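Side-chain contacts in C381 turret protein (Sulfolobus turreted icosahedral virus, PDB 4IND), which builds the turrets of an archaeal virus as an assembly of five chains, each folded into three jelly-roll domains: residues Gln274-Ser279 with Val283-Leu288; Ile45-Tyr50 with Ala139-Ser144; Pro98-Asn101 with Thr107-Ile110. One frame throughout, in Å; residues are numbered along the deposited sequence. Where two conformers were deposited one is given.

Contact 1. Residues Gln274-Ser279 with Val283-Leu288; sequences QSVTLS and VTQSIL
Q274 and Q285 meet with their terminal amides stacked, the two planes only 18° apart and Q274 NE2 3.9 Å from Q285 CD. Q274 CG lies 3.7 Å from I287 CD1, the two side chains running antiparallel past one another, and V276 CG2 rests on the stem of Q285, 4.0 Å from its CG. V276 CG1 and V283 CG1 continue the contact at 4.1 Å, and the other methyl of V283, CG2, reaches L278 CD2, also at 4.1 Å. The two strands, 274-278 and 283-288, run at 166° to each other, nearly antiparallel, but their axes stay 8.9 Å apart: they are edge strands of the two facing sheets of the jelly-roll sandwich in the nucleoplasmin-like third domain, joined by a short turn, so side chains rather than backbones close this margin. Each glutamine has its CG anti to the backbone N (chi1 171° for Q285) and bends at chi2, which turns the amide back over its own strand. There Q274 NE2 donates to S275 O at 3.0 Å through a bent bond, and Q285 NE2 to S286 O at 2.9 Å, almost straight and in its amide plane, consistent with the amides being held in this orientation. Further out, Q274 and V276 pair through the backbone with L369 and I367 of strand 365-377, V283 and Q285 with A356 and L354 of strand 351-358.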
loop_
_atom_site.group_PDB
_atom_site.type_symbol
_atom_site.label_atom_id
_atom_site.label_comp_id
_atom_site.label_asym_id
_atom_site.label_seq_id
_atom_site.Cartn_x
_atom_site.Cartn_y
_atom_site.Cartn_z
ATOM N N GLN A 274 29.521 26.806 12.240
ATOM C CA GLN A 274 29.618 28.087 11.566
ATOM C C GLN A 274 29.785 29.184 12.596
ATOM O O GLN A 274 28.980 29.298 13.514
ATOM C CB GLN A 274 28.354 28.329 10.737
ATOM C CG GLN A 274 28.292 29.695 10.076
ATOM C CD GLN A 274 29.328 29.855 8.988
ATOM O OE1 GLN A 274 29.508 28.969 8.154
ATOM N NE2 GLN A 274 30.024 30.987 8.995
ATOM N N SER A 275 30.835 29.986 12.454
ATOM C CA SER A 275 31.044 31.112 13.352
ATOM C C SER A 275 30.529 32.409 12.757
ATOM O O SER A 275 30.523 32.593 11.538
ATOM C CB SER A 275 32.517 31.258 13.720
ATOM O OG SER A 275 32.892 30.263 14.651
ATOM N N VAL A 276 30.085 33.299 13.635
ATOM C CA VAL A 276 29.596 34.608 13.223
ATOM C C VAL A 276 30.126 35.634 14.196
ATOM O O VAL A 276 29.998 35.476 15.413
ATOM C CB VAL A 276 28.064 34.664 13.199
ATOM C CG1 VAL A 276 27.602 36.080 12.915
ATOM C CG2 VAL A 276 27.526 33.708 12.152
ATOM N N THR A 277 30.741 36.682 13.663
ATOM C CA THR A 277 31.286 37.734 14.500
ATOM C C THR A 277 30.381 38.949 14.488
ATOM O O THR A 277 30.051 39.481 13.424
ATOM C CB THR A 277 32.703 38.127 14.059
ATOM O OG1 THR A 277 33.586 37.021 14.276
ATOM C CG2 THR A 277 33.197 39.311 14.855
ATOM N N LEU A 278 29.981 39.383 15.679
ATOM C CA LEU A 278 29.010 40.457 15.821
ATOM C C LEU A 278 29.682 41.702 16.354
ATOM O O LEU A 278 30.427 41.645 17.331
ATOM C CB LEU A 278 27.875 40.030 16.758
ATOM C CG LEU A 278 27.098 38.777 16.339
ATOM C CD1 LEU A 278 26.180 38.296 17.457
ATOM C CD2 LEU A 278 26.307 39.027 15.062
ATOM N N SER A 279 29.412 42.836 15.723
ATOM C CA SER A 279 30.029 44.085 16.145
ATOM C C SER A 279 29.075 45.271 16.042
ATOM O O SER A 279 29.447 46.334 15.538
ATOM C CB SER A 279 31.290 44.348 15.324
ATOM O OG SER A 279 30.999 44.302 13.937
ATOM N N VAL A 283 23.437 40.698 11.534
ATOM C CA VAL A 283 24.043 39.900 10.486
ATOM C C VAL A 283 23.093 38.781 10.112
ATOM O O VAL A 283 22.538 38.123 10.985
ATOM C CB VAL A 283 25.367 39.283 10.955
ATOM C CG1 VAL A 283 25.863 38.262 9.940
ATOM C CG2 VAL A 283 26.403 40.364 11.184
ATOM N N THR A 284 22.886 38.591 8.815
ATOM C CA THR A 284 22.138 37.441 8.324
ATOM C C THR A 284 23.114 36.522 7.605
ATOM O O THR A 284 23.621 36.852 6.530
ATOM C CB THR A 284 20.991 37.854 7.386
ATOM O OG1 THR A 284 20.040 38.644 8.115
ATOM C CG2 THR A 284 20.303 36.635 6.826
ATOM N N GLN A 285 23.386 35.375 8.214
ATOM C CA GLN A 285 24.381 34.452 7.691
ATOM C C GLN A 285 23.734 33.205 7.112
ATOM O O GLN A 285 23.046 32.471 7.823
ATOM C CB GLN A 285 25.339 34.053 8.809
ATOM C CG GLN A 285 26.295 32.935 8.440
ATOM C CD GLN A 285 27.366 33.389 7.486
ATOM O OE1 GLN A 285 28.129 34.306 7.788
ATOM N NE2 GLN A 285 27.427 32.756 6.322
ATOM N N SER A 286 23.943 32.962 5.822
ATOM C CA SER A 286 23.432 31.739 5.213
ATOM C C SER A 286 24.220 30.566 5.759
ATOM O O SER A 286 25.444 30.632 5.864
ATOM C CB SER A 286 23.552 31.791 3.689
ATOM O OG SER A 286 23.171 30.547 3.121
ATOM N N ILE A 287 23.519 29.498 6.118
ATOM C CA ILE A 287 24.184 28.298 6.601
ATOM C C ILE A 287 24.177 27.265 5.495
ATOM O O ILE A 287 25.201 26.636 5.197
ATOM C CB ILE A 287 23.464 27.702 7.824
ATOM C CG1 ILE A 287 23.342 28.751 8.925
ATOM C CG2 ILE A 287 24.195 26.469 8.325
ATOM C CD1 ILE A 287 24.651 29.387 9.281
ATOM N N LEU A 288 23.017 27.085 4.877
ATOM C CA LEU A 288 22.886 26.109 3.817
ATOM C C LEU A 288 21.694 26.448 2.933
ATOM O O LEU A 288 20.642 26.849 3.419
ATOM C CB LEU A 288 22.739 24.710 4.414
ATOM C CG LEU A 288 22.956 23.523 3.476
ATOM C CD1 LEU A 288 23.965 23.876 2.384
ATOM C CD2 LEU A 288 23.424 22.322 4.286
#

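Contact 2. Residues Ile45-Tyr50 with Ala139-Ser144; sequences ISYLLY and AILEFS
Strands 45-49 and 139-144 cross at -69°, with their axes 10.0 Å apart at the closest; the nearest CA atoms are those of I45 and A139, at 7.7 Å. That steep crossing confines the contact to four buried side chains. A139 CB sits against the isoleucine's longer branch, 3.8 Å from I45 CG1 and 3.9 Å from I45 CD1, while the other branch, CG2, makes a looser contact with L141 CD2 at 4.5 Å. L141 also reaches the tyrosine: its CD1 methyl is 3.5 Å from Y47 CE2 and 3.8 Å from Y47 OH, approaching the ring obliquely from the opposite direction. The Y47 ring is carried there by a chi1 of 60°, which places CG in the crowded position between the backbone N and the carbonyl carbon. Its hydroxyl lies beside the leucine methyl yet has a polar partner, hydrogen bonding to D72 OD1 of the second subunit, so the same side chain serves the domain interior and the interface. L141 and E142 together lie opposite the single residue K85 of strand 78-88, a classic beta bulge. I140 pairs through the backbone with P59, and L141 touches A58, so the hairpin of strands 41-49 and 52-60 folds across the A139 end of strand 138-147, a member of the four-stranded sheet of this galactose-binding-like first jelly roll.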
loop_
_atom_site.group_PDB
_atom_site.type_symbol
_atom_site.label_atom_id
_atom_site.label_comp_id
_atom_site.label_asym_id
_atom_site.label_seq_id
_atom_site.Cartn_x
_atom_site.Cartn_y
_atom_site.Cartn_z
ATOM N N ILE A 45 7.707 -7.967 -44.517
ATOM C CA ILE A 45 8.823 -7.330 -43.826
ATOM C C ILE A 45 9.676 -8.424 -43.165
ATOM O O ILE A 45 9.153 -9.313 -42.499
ATOM C CB ILE A 45 8.283 -6.383 -42.707
ATOM C CG1 ILE A 45 7.548 -5.186 -43.320
ATOM C CG2 ILE A 45 9.386 -5.949 -41.749
ATOM C CD1 ILE A 45 8.318 -4.469 -44.392
ATOM N N SER A 46 10.990 -8.342 -43.323
ATOM C CA SER A 46 11.883 -9.318 -42.718
ATOM C C SER A 46 13.000 -8.611 -41.959
ATOM O O SER A 46 13.570 -7.637 -42.446
ATOM C CB SER A 46 12.526 -10.184 -43.808
ATOM O OG SER A 46 11.555 -10.826 -44.606
ATOM N N TYR A 47 13.341 -9.109 -40.778
ATOM C CA TYR A 47 14.518 -8.583 -40.084
ATOM C C TYR A 47 15.120 -9.635 -39.173
ATOM O O TYR A 47 14.470 -10.620 -38.845
ATOM C CB TYR A 47 14.198 -7.289 -39.308
ATOM C CG TYR A 47 13.135 -7.397 -38.216
ATOM C CD1 TYR A 47 13.488 -7.591 -36.883
ATOM C CD2 TYR A 47 11.790 -7.259 -38.512
ATOM C CE1 TYR A 47 12.518 -7.657 -35.877
ATOM C CE2 TYR A 47 10.814 -7.342 -37.516
ATOM C CZ TYR A 47 11.185 -7.539 -36.207
ATOM O OH TYR A 47 10.209 -7.615 -35.230
ATOM N N LEU A 48 16.377 -9.420 -38.784
ATOM C CA LEU A 48 17.152 -10.431 -38.058
ATOM C C LEU A 48 17.012 -10.350 -36.534
ATOM O O LEU A 48 17.099 -9.264 -35.946
ATOM C CB LEU A 48 18.628 -10.303 -38.408
ATOM C CG LEU A 48 19.048 -10.781 -39.787
ATOM C CD1 LEU A 48 20.516 -10.498 -39.991
ATOM C CD2 LEU A 48 18.767 -12.253 -39.910
ATOM N N LEU A 49 16.805 -11.510 -35.917
ATOM C CA LEU A 49 16.762 -11.656 -34.461
ATOM C C LEU A 49 17.640 -12.847 -34.108
ATOM O O LEU A 49 17.307 -13.997 -34.426
ATOM C CB LEU A 49 15.330 -11.889 -33.965
ATOM C CG LEU A 49 14.344 -10.732 -34.114
ATOM C CD1 LEU A 49 12.948 -11.112 -33.613
ATOM C CD2 LEU A 49 14.859 -9.475 -33.406
ATOM N N TYR A 50 18.773 -12.573 -33.467
ATOM C CA TYR A 50 19.735 -13.625 -33.131
ATOM C C TYR A 50 20.041 -14.536 -34.333
ATOM O O TYR A 50 20.092 -15.758 -34.203
ATOM C CB TYR A 50 19.232 -14.444 -31.934
ATOM C CG TYR A 50 19.033 -13.636 -30.658
ATOM C CD1 TYR A 50 20.113 -13.272 -29.854
ATOM C CD2 TYR A 50 17.771 -13.252 -30.256
ATOM C CE1 TYR A 50 19.931 -12.541 -28.689
ATOM C CE2 TYR A 50 17.578 -12.519 -29.099
ATOM C CZ TYR A 50 18.653 -12.166 -28.314
ATOM O OH TYR A 50 18.414 -11.425 -27.149
ATOM N N ALA A 139 7.579 0.723 -41.995
ATOM C CA ALA A 139 6.579 -0.291 -41.701
ATOM C C ALA A 139 6.190 -0.149 -40.222
ATOM O O ALA A 139 7.063 0.024 -39.365
ATOM C CB ALA A 139 7.191 -1.677 -41.950
ATOM N N ILE A 140 4.894 -0.225 -39.926
ATOM C CA ILE A 140 4.430 -0.159 -38.546
ATOM C C ILE A 140 3.993 -1.542 -38.085
ATOM O O ILE A 140 3.002 -2.077 -38.573
ATOM C CB ILE A 140 3.264 0.828 -38.418
ATOM C CG1 ILE A 140 3.593 2.125 -39.159
ATOM C CG2 ILE A 140 2.933 1.098 -36.957
ATOM C CD1 ILE A 140 2.390 3.030 -39.391
ATOM N N LEU A 141 4.728 -2.124 -37.137
ATOM C CA LEU A 141 4.480 -3.519 -36.752
ATOM C C LEU A 141 3.576 -3.669 -35.522
ATOM O O LEU A 141 2.727 -4.572 -35.478
ATOM C CB LEU A 141 5.791 -4.279 -36.506
ATOM C CG LEU A 141 6.932 -4.227 -37.522
ATOM C CD1 LEU A 141 7.864 -5.429 -37.347
ATOM C CD2 LEU A 141 6.431 -4.151 -38.929
ATOM N N GLU A 142 3.788 -2.817 -34.523
ATOM C CA GLU A 142 3.013 -2.886 -33.275
ATOM C C GLU A 142 2.846 -1.494 -32.716
ATOM O O GLU A 142 3.677 -0.638 -32.931
ATOM C CB GLU A 142 3.685 -3.768 -32.218
ATOM C CG GLU A 142 3.852 -5.238 -32.576
ATOM C CD GLU A 142 4.699 -6.005 -31.535
ATOM O OE1 GLU A 142 5.709 -6.626 -31.940
ATOM O OE2 GLU A 142 4.342 -6.018 -30.329
ATOM N N PHE A 143 1.759 -1.274 -31.989
ATOM C CA PHE A 143 1.539 -0.000 -31.326
ATOM C C PHE A 143 0.990 -0.335 -29.957
ATOM O O PHE A 143 -0.037 -1.014 -29.854
ATOM C CB PHE A 143 0.546 0.861 -32.099
ATOM C CG PHE A 143 0.349 2.248 -31.510
ATOM C CD1 PHE A 143 1.202 3.290 -31.838
ATOM C CD2 PHE A 143 -0.691 2.482 -30.608
ATOM C CE1 PHE A 143 1.017 4.559 -31.293
ATOM C CE2 PHE A 143 -0.894 3.734 -30.059
ATOM C CZ PHE A 143 -0.050 4.783 -30.405
ATOM N N SER A 144 1.676 0.147 -28.920
ATOM C CA SER A 144 1.392 -0.201 -27.524
ATOM C C SER A 144 1.209 1.049 -26.663
ATOM O O SER A 144 2.029 1.961 -26.675
ATOM C CB SER A 144 2.512 -1.081 -26.945
ATOM O OG SER A 144 2.407 -1.195 -25.519
#

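Contact 3. Residues Pro98-Asn101 with Thr107-Ile110; sequences PFFN and TYSI
The far end of the Y108 side chain meets P98 and F100. From CB, its CG stands anti to the carbonyl carbon (chi1 -66°), a torsion that lays the ring against the proline. Halfway along the ring, CE2 touches that residue, lying 3.9 Å from P98 CG and 4.0 Å from P98 CB. This is a CH-pi contact: P98 CG stands 4.2 Å from the centroid of the Y108 ring and 23° off its normal, over the face but displaced toward the rim. Y108 CZ is shared, still 4.0 Å from P98 CG and 4.2 Å from F100 CZ. The hydroxyl goes further, with Y108 OH 3.3 Å from F100 CZ, the two rings coming from opposite directions and meeting obliquely. The polar need of that buried hydroxyl is met elsewhere, by a hydrogen bond with Y119 O on strand 114-124. Strand 108-110 pairs with 94-96 as an antiparallel two-stranded sheet of the first galactose-binding-like jelly roll, and P98-N101 belongs to the loop joining them. P98 is gripped from two directions, since its CB lies 3.7 Å above the plane of the F100 ring, over the centre, while its CG faces Y108. Its CD closes on the backbone at T107 CA. D120 of strand 114-124 accepts from two backbone N-H groups, OD2 from F99 N and OD1 from F100 N. Beyond the rings, F100 packs on I161 and Y108 on I160 and I161, all on strand 155-163, where the second galactose-binding-like domain begins to meet the first.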
loop_
_atom_site.group_PDB
_atom_site.type_symbol
_atom_site.label_atom_id
_atom_site.label_comp_id
_atom_site.label_asym_id
_atom_site.label_seq_id
_atom_site.Cartn_x
_atom_site.Cartn_y
_atom_site.Cartn_z
ATOM N N PRO A 98 9.129 12.513 -31.674
ATOM C CA PRO A 98 8.153 12.025 -30.696
ATOM C C PRO A 98 7.327 13.155 -30.105
ATOM O O PRO A 98 7.794 14.295 -30.033
ATOM C CB PRO A 98 9.030 11.320 -29.632
ATOM C CG PRO A 98 10.365 11.897 -29.792
ATOM C CD PRO A 98 10.513 12.205 -31.271
ATOM N N PHE A 99 6.107 12.826 -29.685
ATOM C CA PHE A 99 5.182 13.779 -29.093
ATOM C C PHE A 99 5.695 14.311 -27.747
ATOM O O PHE A 99 5.829 15.517 -27.560
ATOM C CB PHE A 99 3.822 13.077 -28.939
ATOM C CG PHE A 99 2.696 13.967 -28.472
ATOM C CD1 PHE A 99 2.268 15.040 -29.248
ATOM C CD2 PHE A 99 2.014 13.687 -27.293
ATOM C CE1 PHE A 99 1.189 15.850 -28.833
ATOM C CE2 PHE A 99 0.935 14.490 -26.874
ATOM C CZ PHE A 99 0.526 15.566 -27.648
ATOM N N PHE A 100 5.959 13.403 -26.810
ATOM C CA PHE A 100 6.473 13.778 -25.491
ATOM C C PHE A 100 5.615 14.876 -24.857
ATOM O O PHE A 100 6.114 15.692 -24.095
ATOM C CB PHE A 100 7.930 14.283 -25.612
ATOM C CG PHE A 100 8.968 13.192 -25.844
ATOM C CD1 PHE A 100 8.730 11.885 -25.475
ATOM C CD2 PHE A 100 10.197 13.502 -26.417
ATOM C CE1 PHE A 100 9.677 10.902 -25.681
ATOM C CE2 PHE A 100 11.151 12.524 -26.630
ATOM C CZ PHE A 100 10.892 11.221 -26.268
ATOM N N ASN A 101 4.332 14.900 -25.216
ATOM C CA ASN A 101 3.367 15.899 -24.757
ATOM C C ASN A 101 3.582 17.302 -25.304
ATOM O O ASN A 101 2.621 17.961 -25.694
ATOM C CB ASN A 101 3.225 15.922 -23.216
ATOM C CG ASN A 101 2.499 14.706 -22.691
ATOM O OD1 ASN A 101 1.418 14.361 -23.188
ATOM N ND2 ASN A 101 3.092 14.029 -21.700
ATOM N N THR A 107 14.357 14.527 -31.998
ATOM C CA THR A 107 14.095 13.453 -32.961
ATOM C C THR A 107 14.724 12.115 -32.608
ATOM O O THR A 107 15.687 12.045 -31.829
ATOM C CB THR A 107 14.640 13.839 -34.359
ATOM O OG1 THR A 107 16.024 14.186 -34.262
ATOM C CG2 THR A 107 13.885 15.028 -34.943
ATOM N N TYR A 108 14.177 11.061 -33.212
ATOM C CA TYR A 108 14.849 9.770 -33.298
ATOM C C TYR A 108 15.408 9.634 -34.703
ATOM O O TYR A 108 14.776 10.059 -35.677
ATOM C CB TYR A 108 13.859 8.636 -33.061
ATOM C CG TYR A 108 13.289 8.583 -31.666
ATOM C CD1 TYR A 108 14.079 8.870 -30.556
ATOM C CD2 TYR A 108 11.960 8.233 -31.455
ATOM C CE1 TYR A 108 13.554 8.805 -29.280
ATOM C CE2 TYR A 108 11.425 8.170 -30.175
ATOM C CZ TYR A 108 12.235 8.451 -29.099
ATOM O OH TYR A 108 11.712 8.392 -27.833
ATOM N N SER A 109 16.591 9.040 -34.814
ATOM C CA SER A 109 17.174 8.720 -36.106
ATOM C C SER A 109 17.101 7.198 -36.319
ATOM O O SER A 109 17.645 6.421 -35.549
ATOM C CB SER A 109 18.613 9.238 -36.178
ATOM O OG SER A 109 19.188 8.919 -37.419
ATOM N N ILE A 110 16.400 6.776 -37.364
ATOM C CA ILE A 110 16.169 5.354 -37.603
ATOM C C ILE A 110 16.981 4.879 -38.800
ATOM O O ILE A 110 16.754 5.310 -39.935
ATOM C CB ILE A 110 14.649 5.077 -37.846
ATOM C CG1 ILE A 110 13.812 5.630 -36.687
ATOM C CG2 ILE A 110 14.381 3.589 -38.041
ATOM C CD1 ILE A 110 12.281 5.453 -36.868
#

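Following the chain from the N terminus, contact 2 opens first at 45-50 and closes only at 139-144, tying the 41-60 hairpin to the four-stranded sheet of the first galactose-binding-like domain. Contact 3 is nested inside that span: 98-101 and 107-110 tie the loop of the 94-110 hairpin to its second strand. The centres of contacts 2 and 3 are 18 Å apart and their nearest atoms about 8 Å, so they do not touch. Contact 1 follows in series, bridging the short connection between strands 266-278 and 283-289 of the third, nucleoplasmin-like domain; its centre is 65 Å from that of contact 2 and 50 Å from that of contact 3, on the opposite side of the chain's centre. None of the contacts cross.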